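Local structure of putative Oleoyl-[acyl-carrier protein] thioesterase (2OWN) at the interface of chains A and B. The protein probably hydrolyses the thioester of oleoyl-[acyl-carrier protein], releasing the free fatty acid, as a member of the acyl-ACP thioesterase family. Numbering follows the deposited sequence. Chains: chain A/B, Putative Oleoyl-[acyl-carrier protein] thioesterase.

Contact 1: the interface of chains A and B. Residues chain A 36, 39-40, 43, 174-175, 180; chain B 17, 20, 78.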
# COMPACT_ATOMS: atom_id res chain seq x y z
N ASP A 36 8.08 -1.15 5.02
CA ASP A 36 6.94 -2.06 5.31
C ASP A 36 7.38 -3.51 5.56
O ASP A 36 6.99 -4.10 6.57
CB ASP A 36 5.88 -2.07 4.17
CG ASP A 36 4.93 -0.89 4.20
OD1 ASP A 36 4.70 -0.25 5.24
OD2 ASP A 36 4.34 -0.65 3.12
N VAL A 39 9.87 -3.80 8.76
CA VAL A 39 9.02 -3.82 9.96
C VAL A 39 8.19 -5.12 10.09
O VAL A 39 7.98 -5.57 11.22
CB VAL A 39 8.19 -2.49 10.08
CG1 VAL A 39 7.10 -2.56 11.16
CG2 VAL A 39 9.15 -1.32 10.32
N LEU A 40 7.75 -5.69 8.95
CA LEU A 40 7.02 -6.99 8.92
C LEU A 40 7.86 -8.08 9.57
O LEU A 40 7.36 -8.81 10.42
CB LEU A 40 6.68 -7.42 7.48
CG LEU A 40 5.86 -8.68 7.23
CD1 LEU A 40 4.47 -8.59 7.84
CD2 LEU A 40 5.78 -8.94 5.72
N GLU A 43 8.20 -7.32 13.39
CA GLU A 43 6.95 -7.67 14.11
C GLU A 43 6.79 -9.20 14.24
O GLU A 43 6.44 -9.69 15.31
CB GLU A 43 5.71 -7.01 13.50
CG GLU A 43 5.67 -5.48 13.76
CD GLU A 43 4.35 -4.78 13.36
OE1 GLU A 43 3.38 -5.45 12.92
OE2 GLU A 43 4.30 -3.53 13.52
N ASP A 174 -2.07 2.52 10.58
CA ASP A 174 -1.98 1.02 10.57
C ASP A 174 -2.64 0.42 11.86
O ASP A 174 -3.10 1.21 12.72
CB ASP A 174 -0.53 0.56 10.25
CG ASP A 174 0.46 0.74 11.39
OD1 ASP A 174 0.30 1.69 12.19
OD2 ASP A 174 1.43 -0.06 11.45
N PRO A 175 -2.76 -0.94 11.97
CA PRO A 175 -3.38 -1.63 13.15
C PRO A 175 -3.03 -1.16 14.58
O PRO A 175 -3.92 -1.23 15.44
CB PRO A 175 -2.99 -3.10 12.91
CG PRO A 175 -3.05 -3.18 11.42
CD PRO A 175 -2.40 -1.95 10.95
N ASN A 180 1.51 4.98 9.89
CA ASN A 180 2.57 4.08 9.48
C ASN A 180 3.67 5.00 8.94
O ASN A 180 3.46 5.67 7.92
CB ASN A 180 2.08 3.07 8.42
CG ASN A 180 3.17 2.12 7.88
OD1 ASN A 180 4.34 2.21 8.23
ND2 ASN A 180 2.76 1.20 6.98
N ARG B 17 -0.75 -14.13 2.45
CA ARG B 17 -0.65 -13.75 3.84
C ARG B 17 -0.97 -12.25 3.86
O ARG B 17 -0.24 -11.45 3.25
CB ARG B 17 0.75 -14.08 4.39
CG ARG B 17 1.07 -13.62 5.79
CD ARG B 17 1.54 -12.16 5.88
NE ARG B 17 1.85 -11.88 7.25
CZ ARG B 17 3.02 -12.07 7.84
NH1 ARG B 17 4.12 -12.55 7.21
NH2 ARG B 17 3.10 -11.76 9.12
N TYR B 20 0.16 -6.42 7.94
CA TYR B 20 -0.34 -5.26 8.72
C TYR B 20 -0.52 -4.00 7.81
O TYR B 20 -1.50 -3.25 7.96
CB TYR B 20 0.58 -4.94 9.95
CG TYR B 20 1.91 -4.33 9.56
CD1 TYR B 20 3.02 -5.13 9.22
CD2 TYR B 20 2.03 -2.91 9.43
CE1 TYR B 20 4.22 -4.53 8.79
CE2 TYR B 20 3.21 -2.32 8.99
CZ TYR B 20 4.31 -3.13 8.67
OH TYR B 20 5.44 -2.55 8.27
N GLN B 78 -5.59 -9.25 9.58
CA GLN B 78 -4.11 -9.17 9.60
C GLN B 78 -3.55 -10.55 10.00
O GLN B 78 -4.08 -11.19 10.91
CB GLN B 78 -3.60 -8.13 10.61
CG GLN B 78 -2.08 -7.96 10.70
CD GLN B 78 -1.64 -7.07 11.84
OE1 GLN B 78 -2.34 -6.15 12.23
NE2 GLN B 78 -0.47 -7.34 12.39
O HOH W 1 5.89 0.10 8.62
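A:Asp36 and B:Tyr20 meet from two helical stretches of backbone, the regular helix 31-48 of chain A and the short 3-10 turn 20-22 of chain B. The phenol hydroxyl OH of B:Tyr20 donates to the backbone carbonyl O of A:Asp36 at 2.8 Å, in the carbonyl plane and on a lone pair (C=O...donor angle 114°). B:Tyr20 has CG wedged between its backbone N and carbonyl carbon (chi1 72°), which sends the ring out toward chain A. Its CE1 packs on A:Leu40 CA at 3.7 Å, CZ touches A:Val39 CG1, and the carboxylate OE1 of A:Glu43 lies above the ring plane, by the CG-CD1 bond at the rim. A water in the ring plane joins the hydroxyl OH of B:Tyr20 to the amide OD1 of A:Asn180, 2.7 Å from each. ND2 of the same amide donates to A:Asp36 OD1 (3.0 Å); with both amide atoms engaged, its rotation would be set. Farther out, A:Leu40 CD1 lies over one guanidinium face of B:Arg17, and A:Pro175 CG meets the amide OE1 of B:Gln78. A:Asp174, poorly ordered, belongs to the family's Asp-X-Asn-X-His catalytic motif; the tyrosine sits between this loop, probably part of the active site, and the long helix 31-48 of the neighbour's N-terminal hotdog domain.

Contact 2: the interface of chains A and B. Residues chain A 24, 30, 32, 185-186, 189; chain B 170-171, 173.
A:Asp186 OD1, which meets the edge of the B:Phe171 ring, accepts the hydroxyl OG1 of A:Thr32 at 2.7 Å. The hydroxyl comes to the anti side of the oxygen, tilted 31° from the carboxylate plane. In this acyl-ACP thioesterase, B:Phe171 stands just ahead of the Asp-X-Asn-X-His catalytic motif, in the 3-10 turn 170-172, and its side chain enters a pocket made by the other subunit. The held OD1 of A:Asp186 lies in plane at the ring edge, 3.6 Å from B:Phe171 CD2, with the carboxylate nearly perpendicular to the ring; its negative charge could be eased by the ring hydrogens there. A:Thr30 and B:Phe171 point at each other tip to tip, the methyl CG2 of A:Thr30 lying over one face, offset toward the rim, 3.6 Å from the ring centroid. From the opposite side of the ring plane, helix 184-191 brings A:Val189 CG1 to B:Phe171 CZ at 3.6 Å and A:Asp186 CA to 3.8 Å from CE2. B:Phe171 CG is anti to its own carbonyl carbon (chi1 -56°), which turns the ring against the A:Thr30 methyl and its far rim toward helix 184-191. Beside it A:Asp24 CB touches B:Phe170 CE2 at 3.9 Å, and A:Asp24 OD2 lies in plane at the B:Phe170 ring edge. A water links the chains here, 3.0 Å from A:Asp186 O and a longer 3.3 Å from the backbone B:Phe171 N.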
# COMPACT_ATOMS: atom_id res chain seq x y z
N ASP A 24 6.65 0.63 -7.89
CA ASP A 24 6.36 1.88 -8.61
C ASP A 24 6.24 1.51 -10.11
O ASP A 24 6.34 0.33 -10.48
CB ASP A 24 7.40 2.99 -8.28
CG ASP A 24 8.84 2.67 -8.71
OD1 ASP A 24 9.11 1.74 -9.50
OD2 ASP A 24 9.74 3.39 -8.21
N THR A 30 9.05 0.24 -3.81
CA THR A 30 9.15 1.63 -3.32
C THR A 30 9.83 1.65 -1.94
O THR A 30 9.97 0.59 -1.29
CB THR A 30 7.75 2.29 -3.21
OG1 THR A 30 6.96 1.62 -2.22
CG2 THR A 30 7.02 2.27 -4.56
N THR A 32 8.53 2.99 0.66
CA THR A 32 7.38 2.66 1.53
C THR A 32 7.37 1.15 1.72
O THR A 32 7.38 0.70 2.86
CB THR A 32 6.07 3.18 0.95
OG1 THR A 32 6.22 4.58 0.66
CG2 THR A 32 4.88 2.94 1.92
N PHE A 185 7.29 8.27 3.14
CA PHE A 185 7.94 8.15 1.81
C PHE A 185 7.01 8.38 0.64
O PHE A 185 7.49 8.83 -0.40
CB PHE A 185 8.71 6.84 1.65
CG PHE A 185 9.89 6.77 2.54
CD1 PHE A 185 11.02 7.57 2.27
CD2 PHE A 185 9.92 5.91 3.66
CE1 PHE A 185 12.16 7.52 3.09
CE2 PHE A 185 11.07 5.85 4.48
CZ PHE A 185 12.17 6.66 4.20
N ASP A 186 5.70 8.09 0.79
CA ASP A 186 4.69 8.39 -0.25
C ASP A 186 4.68 9.91 -0.54
O ASP A 186 4.64 10.31 -1.70
CB ASP A 186 3.24 8.04 0.15
CG ASP A 186 3.02 6.55 0.46
OD1 ASP A 186 3.86 5.69 0.15
OD2 ASP A 186 1.95 6.24 1.03
N VAL A 189 8.81 11.21 -1.56
CA VAL A 189 9.17 10.82 -2.95
C VAL A 189 8.30 11.53 -3.98
O VAL A 189 8.84 12.00 -4.99
CB VAL A 189 9.16 9.27 -3.14
CG1 VAL A 189 9.52 8.87 -4.59
CG2 VAL A 189 10.14 8.60 -2.17
N PHE B 170 2.87 9.71 -7.55
CA PHE B 170 3.80 8.91 -8.36
C PHE B 170 3.57 7.41 -8.09
O PHE B 170 3.37 6.68 -9.06
CB PHE B 170 5.27 9.30 -8.11
CG PHE B 170 6.24 8.52 -8.94
CD1 PHE B 170 6.41 8.83 -10.31
CD2 PHE B 170 6.99 7.47 -8.38
CE1 PHE B 170 7.32 8.09 -11.11
CE2 PHE B 170 7.91 6.72 -9.16
CZ PHE B 170 8.08 7.03 -10.54
N PHE B 171 3.47 7.01 -6.81
CA PHE B 171 3.22 5.58 -6.46
C PHE B 171 1.82 5.03 -6.85
O PHE B 171 1.64 3.82 -6.80
CB PHE B 171 3.54 5.22 -4.98
CG PHE B 171 4.97 5.54 -4.53
CD1 PHE B 171 6.10 5.43 -5.39
CD2 PHE B 171 5.21 5.79 -3.15
CE1 PHE B 171 7.42 5.71 -4.92
CE2 PHE B 171 6.52 6.05 -2.66
CZ PHE B 171 7.64 6.01 -3.55
N ILE B 173 0.69 5.16 -9.92
CA ILE B 173 0.95 4.62 -11.27
C ILE B 173 1.77 3.33 -11.06
O ILE B 173 2.95 3.41 -10.75
CB ILE B 173 1.66 5.64 -12.22
CG1 ILE B 173 0.75 6.81 -12.61
CG2 ILE B 173 2.07 4.99 -13.55
CD1 ILE B 173 0.29 7.75 -11.50
O HOH W 2 3.84 8.50 -3.90

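Contact 3: the interface of chains A and B. Residues chain A 14, 16, 22, 37, 40, 44; chain B 17, 19-22.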
# COMPACT_ATOMS: atom_id res chain seq x y z
N GLU A 14 12.72 -14.21 7.08
CA GLU A 14 11.54 -14.69 6.37
C GLU A 14 11.61 -14.31 4.89
O GLU A 14 12.31 -13.34 4.54
CB GLU A 14 10.25 -14.15 7.00
CG GLU A 14 9.95 -12.65 6.78
CD GLU A 14 8.69 -12.26 7.46
OE1 GLU A 14 8.69 -12.31 8.69
OE2 GLU A 14 7.72 -11.88 6.77
N HIS A 16 9.65 -13.11 1.30
CA HIS A 16 8.56 -12.23 0.85
C HIS A 16 8.59 -12.06 -0.67
O HIS A 16 9.62 -11.65 -1.22
CB HIS A 16 8.64 -10.84 1.51
CG HIS A 16 7.55 -9.91 1.07
ND1 HIS A 16 6.29 -9.96 1.60
CD2 HIS A 16 7.52 -8.97 0.10
CE1 HIS A 16 5.52 -9.07 1.00
NE2 HIS A 16 6.25 -8.44 0.09
N GLU A 22 3.18 -3.35 -4.61
CA GLU A 22 4.28 -2.91 -3.75
C GLU A 22 5.38 -2.16 -4.54
O GLU A 22 6.33 -1.66 -3.93
CB GLU A 22 4.91 -4.10 -3.02
CG GLU A 22 4.01 -4.67 -1.94
CD GLU A 22 4.51 -5.96 -1.31
OE1 GLU A 22 5.46 -6.61 -1.81
OE2 GLU A 22 3.91 -6.36 -0.29
N ILE A 37 8.23 -4.02 4.66
CA ILE A 37 8.74 -5.42 4.77
C ILE A 37 9.81 -5.56 5.88
O ILE A 37 9.88 -6.64 6.48
CB ILE A 37 9.16 -6.03 3.40
CG1 ILE A 37 10.45 -5.43 2.82
CG2 ILE A 37 7.96 -5.93 2.44
CD1 ILE A 37 10.86 -6.06 1.50
N LEU A 40 7.75 -5.69 8.95
CA LEU A 40 7.02 -6.99 8.92
C LEU A 40 7.86 -8.08 9.57
O LEU A 40 7.36 -8.81 10.42
CB LEU A 40 6.68 -7.42 7.48
CG LEU A 40 5.86 -8.68 7.23
CD1 LEU A 40 4.47 -8.59 7.84
CD2 LEU A 40 5.78 -8.94 5.72
N ASP A 44 7.12 -9.94 13.17
CA ASP A 44 7.09 -11.43 13.18
C ASP A 44 8.09 -12.04 14.15
O ASP A 44 7.75 -13.01 14.81
CB ASP A 44 7.28 -12.00 11.78
CG ASP A 44 6.13 -11.70 10.87
OD1 ASP A 44 5.04 -11.30 11.34
OD2 ASP A 44 6.28 -11.88 9.66
N ARG B 17 -0.75 -14.13 2.45
CA ARG B 17 -0.65 -13.75 3.84
C ARG B 17 -0.97 -12.25 3.86
O ARG B 17 -0.24 -11.45 3.25
CB ARG B 17 0.75 -14.08 4.39
CG ARG B 17 1.07 -13.62 5.79
CD ARG B 17 1.54 -12.16 5.88
NE ARG B 17 1.85 -11.88 7.25
CZ ARG B 17 3.02 -12.07 7.84
NH1 ARG B 17 4.12 -12.55 7.21
NH2 ARG B 17 3.10 -11.76 9.12
N THR B 19 -0.76 -8.81 5.33
CA THR B 19 0.20 -8.08 6.16
C THR B 19 -0.48 -6.92 6.87
O THR B 19 -1.55 -6.48 6.44
CB THR B 19 1.40 -7.54 5.32
OG1 THR B 19 0.92 -6.58 4.37
CG2 THR B 19 2.10 -8.67 4.58
N TYR B 20 0.16 -6.42 7.94
CA TYR B 20 -0.34 -5.26 8.72
C TYR B 20 -0.52 -4.00 7.81
O TYR B 20 -1.50 -3.25 7.96
CB TYR B 20 0.58 -4.94 9.95
CG TYR B 20 1.91 -4.33 9.56
CD1 TYR B 20 3.02 -5.13 9.22
CD2 TYR B 20 2.03 -2.91 9.43
CE1 TYR B 20 4.22 -4.53 8.79
CE2 TYR B 20 3.21 -2.32 8.99
CZ TYR B 20 4.31 -3.13 8.67
OH TYR B 20 5.44 -2.55 8.27
N TYR B 21 0.42 -3.82 6.86
CA TYR B 21 0.42 -2.68 5.91
C TYR B 21 -0.65 -2.77 4.82
O TYR B 21 -0.92 -1.77 4.17
CB TYR B 21 1.83 -2.39 5.34
CG TYR B 21 2.50 -3.48 4.53
CD1 TYR B 21 2.32 -3.55 3.13
CD2 TYR B 21 3.36 -4.41 5.14
CE1 TYR B 21 2.99 -4.55 2.35
CE2 TYR B 21 4.04 -5.41 4.39
CZ TYR B 21 3.85 -5.48 3.00
OH TYR B 21 4.52 -6.43 2.30
N GLU B 22 -1.22 -3.97 4.61
CA GLU B 22 -2.37 -4.19 3.71
C GLU B 22 -3.71 -3.96 4.46
O GLU B 22 -4.77 -4.04 3.83
CB GLU B 22 -2.32 -5.60 3.12
CG GLU B 22 -1.23 -5.79 2.07
CD GLU B 22 -1.03 -7.24 1.63
OE1 GLU B 22 -1.64 -8.17 2.21
OE2 GLU B 22 -0.23 -7.47 0.70
O HOH W 3 2.27 -8.65 0.13
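The 3-10 turn 20-22 of chain B, with the end of strand 12-17 before it, projects B:Tyr21 and B:Arg17 onto strand 12-17, the equivalent 3-10 turn 20-22 and helix 31-48 of chain A. The phenol OH of B:Tyr21 donates to the carboxylate OE2 of A:Glu22 at 2.7 Å, arriving from above the carboxylate plane, 44° out of it. The other oxygen, OE1, offers its syn lone pair to A:His16 NE2 at 2.8 Å in a nearly straight bond lying in the imidazole plane, which probably helps to position the carboxylate for the tyrosine. A water 2.8 Å from OE2 of both A:Glu22 and B:Glu22 sits between these like-charged groups and may ease their repulsion. Within chain B, OG1 of B:Thr19 stands over the centre of the B:Tyr21 ring, while the methyl CG2 of B:Thr19 packs on A:Leu40 CD2 at 3.9 Å. B:Arg17 bends at its second torsion (chi2 -83°) and meets A:Asp44 tip to tip, the guanidinium and carboxylate nearly coplanar at 9°. The two form a salt bridge, NH2 donating to A:Asp44 OD1 at 3.0 Å; the further bonds to OD2 are weak. A looser salt bridge runs from B:Arg17 NH1 to A:Glu14 OE2 at 3.7 Å. The water-linked glutamates are equivalent residues of the two chains, which places this end of the patch close to the two-fold axis, beside helix 31-48 of the N-terminal hotdog domain.

Contacts 1 and 3 are neighbouring parts of one patch, their C-alpha centres about 6 Å apart, and share A:Leu40, B:Arg17 and B:Tyr20. Contact 2 lies about 17 Å from either of them. Helix 31-48 of chain A takes part in all three, whereas chain B contributes its 3-10 turn 20-22 to contacts 1 and 3 and its turn 170-172 to contact 2. The two-fold symmetry repeats each contact with the chains exchanged. Contacts 1 and 2 both involve the segment around the catalytic motif, so pairing could help support the active sites, if this dimer is the biological one.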